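Long-range contact in flavodoxin, WrbA-like protein (Agrobacterium tumefaciens, PDB 3D7N), which probably binds FMN and transfers electrons, consistent with an NAD(P)H:quinone oxidoreductase of the WrbA type: residues N8-Y13 and W49-A54. Numbering follows the deposited sequence.
Sequences NTVVVY and WAALDA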
loop_
_atom_site.group_PDB
_atom_site.type_symbol
_atom_site.label_atom_id
_atom_site.label_comp_id
_atom_site.label_asym_id
_atom_site.label_seq_id
_atom_site.Cartn_x
_atom_site.Cartn_y
_atom_site.Cartn_z
ATOM N N ASN A 8 11.260 -16.949 23.178
ATOM C CA ASN A 8 11.534 -15.608 23.654
ATOM C C ASN A 8 11.003 -14.624 22.615
ATOM O O ASN A 8 11.470 -14.578 21.501
ATOM C CB ASN A 8 13.053 -15.415 23.908
ATOM C CG ASN A 8 13.430 -13.932 24.212
ATOM O OD1 ASN A 8 12.714 -13.232 24.975
ATOM N ND2 ASN A 8 14.549 -13.448 23.615
ATOM N N THR A 9 9.977 -13.885 23.000
ATOM C CA THR A 9 9.345 -12.864 22.190
ATOM C C THR A 9 9.697 -11.510 22.768
ATOM O O THR A 9 9.719 -11.340 23.961
ATOM C CB THR A 9 7.834 -13.058 22.155
ATOM O OG1 THR A 9 7.575 -14.379 21.690
ATOM C CG2 THR A 9 7.121 -12.018 21.181
ATOM N N VAL A 10 10.016 -10.552 21.913
ATOM C CA VAL A 10 10.249 -9.187 22.344
ATOM C C VAL A 10 9.215 -8.274 21.722
ATOM O O VAL A 10 8.965 -8.353 20.517
ATOM C CB VAL A 10 11.664 -8.725 21.929
ATOM C CG1 VAL A 10 11.776 -7.195 21.959
ATOM C CG2 VAL A 10 12.723 -9.396 22.828
ATOM N N VAL A 11 8.582 -7.432 22.531
ATOM C CA VAL A 11 7.740 -6.363 22.005
ATOM C C VAL A 11 8.583 -5.072 22.043
ATOM O O VAL A 11 9.040 -4.633 23.147
ATOM C CB VAL A 11 6.441 -6.217 22.803
ATOM C CG1 VAL A 11 5.720 -4.950 22.396
ATOM C CG2 VAL A 11 5.572 -7.459 22.631
ATOM N N VAL A 12 8.840 -4.507 20.847
ATOM C CA VAL A 12 9.614 -3.258 20.688
ATOM C C VAL A 12 8.641 -2.232 20.112
ATOM O O VAL A 12 7.997 -2.479 19.079
ATOM C CB VAL A 12 10.883 -3.445 19.776
ATOM C CG1 VAL A 12 10.494 -3.880 18.331
ATOM C CG2 VAL A 12 11.750 -2.184 19.776
ATOM N N TYR A 13 8.457 -1.117 20.810
ATOM C CA TYR A 13 7.346 -0.223 20.477
ATOM C C TYR A 13 7.666 1.231 20.765
ATOM O O TYR A 13 8.470 1.560 21.650
ATOM C CB TYR A 13 6.092 -0.611 21.311
ATOM C CG TYR A 13 6.251 -0.284 22.786
ATOM C CD1 TYR A 13 5.719 0.888 23.326
ATOM C CD2 TYR A 13 6.999 -1.109 23.626
ATOM C CE1 TYR A 13 5.934 1.235 24.687
ATOM C CE2 TYR A 13 7.195 -0.779 25.004
ATOM C CZ TYR A 13 6.655 0.392 25.511
ATOM O OH TYR A 13 6.853 0.730 26.837
ATOM N N TRP A 49 18.373 -3.554 21.613
ATOM C CA TRP A 49 18.948 -4.107 20.371
ATOM C C TRP A 49 19.500 -5.521 20.577
ATOM O O TRP A 49 19.302 -6.413 19.740
ATOM C CB TRP A 49 20.077 -3.207 19.829
ATOM C CG TRP A 49 19.612 -1.879 19.292
ATOM C CD1 TRP A 49 19.825 -0.646 19.845
ATOM C CD2 TRP A 49 18.843 -1.653 18.114
ATOM N NE1 TRP A 49 19.252 0.333 19.076
ATOM C CE2 TRP A 49 18.642 -0.259 18.003
ATOM C CE3 TRP A 49 18.345 -2.481 17.128
ATOM C CZ2 TRP A 49 17.957 0.311 16.965
ATOM C CZ3 TRP A 49 17.657 -1.900 16.069
ATOM C CH2 TRP A 49 17.465 -0.519 16.006
ATOM N N ALA A 50 20.185 -5.729 21.683
ATOM C CA ALA A 50 20.641 -7.070 22.045
ATOM C C ALA A 50 19.456 -8.043 22.212
ATOM O O ALA A 50 19.505 -9.165 21.714
ATOM C CB ALA A 50 21.500 -7.031 23.325
ATOM N N ALA A 51 18.407 -7.609 22.908
ATOM C CA ALA A 51 17.205 -8.401 23.071
ATOM C C ALA A 51 16.610 -8.758 21.716
ATOM O O ALA A 51 16.247 -9.890 21.499
ATOM C CB ALA A 51 16.187 -7.649 23.910
ATOM N N LEU A 52 16.543 -7.809 20.790
ATOM C CA LEU A 52 15.999 -8.097 19.449
ATOM C C LEU A 52 16.837 -9.147 18.724
ATOM O O LEU A 52 16.298 -10.116 18.221
ATOM C CB LEU A 52 15.945 -6.856 18.570
ATOM C CG LEU A 52 14.856 -5.761 18.629
ATOM C CD1 LEU A 52 13.454 -6.314 18.797
ATOM C CD2 LEU A 52 15.208 -4.756 19.722
ATOM N N ASP A 53 18.154 -8.960 18.653
ATOM C CA ASP A 53 19.023 -10.014 18.100
ATOM C C ASP A 53 18.869 -11.405 18.804
ATOM O O ASP A 53 19.120 -12.425 18.178
ATOM C CB ASP A 53 20.515 -9.637 18.135
ATOM C CG ASP A 53 20.861 -8.403 17.296
ATOM O OD1 ASP A 53 19.997 -7.785 16.620
ATOM O OD2 ASP A 53 22.059 -8.037 17.359
ATOM N N ALA A 54 18.451 -11.450 20.064
ATOM C CA ALA A 54 18.339 -12.761 20.775
ATOM C C ALA A 54 16.909 -13.308 20.779
ATOM O O ALA A 54 16.678 -14.399 21.275
ATOM C CB ALA A 54 18.892 -12.685 22.222
#
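Val10 and Val12 of strand 9-13 close on Leu52 of helix 46-54, packing a helix against one face of the central, mainly parallel sheet in this flavodoxin-like alpha/beta fold. Strand 9-13 lies between strands 34-37 and 57-65 in that sheet, and its other face, through Val11, rests on Ala24 and Val27 of helix 19-31. The axes of strand 9-13 and of the turns 49-54 come within 8.2 Å, running in broadly opposite directions at 139°.

The tight part is apolar and gathers around one methyl. Leu52 leaves the helix with CG anti to its own carbonyl carbon; the leucine side chain crosses those of both valines at about a right angle, and CD1 makes the contact. Leu52 CD1 sits 3.7 Å from Val10 CG1 and 3.9 Å from Val12 CG1. All three residues are buried, and Leu52 also touches Ile58 of strand 57-65, Leu44 and Trp89, so the leucine ties the helix to two strands of the sheet. The second branch of Val10 turns to the preceding residue of the helix: CG2 lies 4.0 Å from Ala51 CB and 3.8 Å from Ala51 O, with the methyl of Ala51 also meeting His36 on the neighbouring strand.

Toward Asn8 and Ala54 the packing thins and becomes polar. Ala54 is exposed and Asn8 partly so, and Ala54 presents its carbonyl oxygen, not its methyl, to Asn8. The backbone N of Asn8 is held by Asp56 OD2. CG anti to the backbone N (chi1 171°) carries the Asn8 amide group out from the chain toward Ala54, and ND2 gives a weak hydrogen bond to Ala54 O, 3.3 Å long with an N-H...O angle of 153°.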